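Local coordinates for protein 4-oxalocrotonase tautomerase isozyme (Methylibium petroleiphilum, PDB 4FDX) that belongs to the 4-oxalocrotonase-type tautomerase enzymes, small beta-alpha-beta subunits of the MIF clan, here in an assembly of six chains, at residues F50-A53 against M59-A62. Sequence-based numbering, arbitrary orientation.
Sequences FSVA and MRQA
Strand residues Phe50 and Val52 meet one turn of the C-terminal helix through Arg60, with Val52 CA 9.0 Å and Phe50 CA 10.3 Å from Arg60 CA. The backbones are thus well separated and the long arginine spans the gap. In this tautomerase-fold subunit, the strand 50-52 pairs antiparallel with 55-56 in a short hairpin, which runs directly into the helix 57-63. Backbone hydrogen bonding of Phe50 with Ala57 ties the start of the strand to the first residue of the helix, and Thr56 OG1 bonds to Met59 N in the first turn of the helix. Residues 50-52 also pair antiparallel with a strand of a second subunit, whose Leu41 packs on Phe50 and Asp36 on Val52; Ile2 of a third subunit also reaches Phe50. The contact itself lies at the surface, with Arg60 exposed and none of the three touching residues buried.

Phe50 and Val52, two residues apart on an extended strand, lie on the same strand face. The Arg60 chain starts toward the strand and bends at its third torsion (chi3 -29°), which turns the guanidinium alongside the strand, in the direction of Phe50. Val52 CG2 sits over one face of the guanidinium, displaced from its centre, 4.2 Å from Arg60 NH1. With CG anti to the backbone N (chi1 176°), the Phe50 ring extends beside its carbonyl carbon and brings its CD2-CE2 edge nearest the guanidinium, the two planes 73° apart. The arginine meets the edge of this ring rather than its pi face: Arg60 NH2 lies near the ring plane, 4.0 Å from Phe50 CE2.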
# COMPACT_ATOMS: atom_id res chain seq x y z
N PHE B 50 -2.47 -8.60 -12.21
CA PHE B 50 -1.25 -7.87 -12.43
C PHE B 50 -1.10 -7.61 -13.90
O PHE B 50 -1.31 -8.54 -14.70
CB PHE B 50 -0.02 -8.65 -11.90
CG PHE B 50 1.26 -7.93 -12.21
CD1 PHE B 50 1.57 -6.67 -11.62
CD2 PHE B 50 2.10 -8.43 -13.16
CE1 PHE B 50 2.81 -6.04 -11.96
CE2 PHE B 50 3.30 -7.85 -13.49
CZ PHE B 50 3.62 -6.60 -12.95
N SER B 51 -0.79 -6.36 -14.29
CA SER B 51 -0.64 -6.04 -15.70
C SER B 51 0.59 -5.21 -15.98
O SER B 51 1.04 -4.45 -15.10
CB SER B 51 -1.82 -5.28 -16.29
OG SER B 51 -1.96 -3.99 -15.75
N VAL B 52 1.15 -5.42 -17.20
CA VAL B 52 2.23 -4.58 -17.72
C VAL B 52 1.74 -4.14 -19.09
O VAL B 52 1.20 -5.00 -19.84
CB VAL B 52 3.61 -5.29 -17.86
CG1 VAL B 52 4.60 -4.26 -18.35
CG2 VAL B 52 4.13 -5.89 -16.50
N ALA B 53 1.86 -2.85 -19.42
CA ALA B 53 1.44 -2.33 -20.76
C ALA B 53 0.01 -2.76 -21.11
O ALA B 53 -0.35 -3.06 -22.30
CB ALA B 53 2.40 -2.82 -21.83
N MET B 59 -3.14 -12.92 -19.47
CA MET B 59 -3.30 -12.82 -20.92
C MET B 59 -1.94 -12.98 -21.55
O MET B 59 -1.85 -13.49 -22.71
CB MET B 59 -3.85 -11.45 -21.38
CG MET B 59 -5.25 -11.08 -20.84
SD MET B 59 -5.52 -9.23 -20.72
CE MET B 59 -5.27 -8.69 -22.44
N ARG B 60 -0.91 -12.51 -20.85
CA ARG B 60 0.46 -12.56 -21.45
C ARG B 60 0.93 -14.06 -21.57
O ARG B 60 1.54 -14.45 -22.58
CB ARG B 60 1.44 -11.64 -20.71
CG ARG B 60 1.45 -10.17 -21.18
CD ARG B 60 2.21 -9.18 -20.25
NE ARG B 60 2.22 -9.56 -18.81
CZ ARG B 60 3.33 -9.73 -18.06
NH1 ARG B 60 4.54 -9.51 -18.61
NH2 ARG B 60 3.24 -10.08 -16.76
N GLN B 61 0.59 -14.86 -20.56
CA GLN B 61 0.86 -16.32 -20.52
C GLN B 61 0.06 -17.05 -21.58
O GLN B 61 0.59 -17.94 -22.27
CB GLN B 61 0.43 -16.91 -19.16
CG GLN B 61 1.43 -16.67 -18.05
CD GLN B 61 0.94 -17.16 -16.70
OE1 GLN B 61 -0.24 -17.54 -16.50
NE2 GLN B 61 1.85 -17.13 -15.74
N ALA B 62 -1.23 -16.67 -21.68
CA ALA B 62 -2.15 -17.20 -22.69
C ALA B 62 -1.62 -16.94 -24.12
O ALA B 62 -1.69 -17.83 -24.98
CB ALA B 62 -3.55 -16.60 -22.50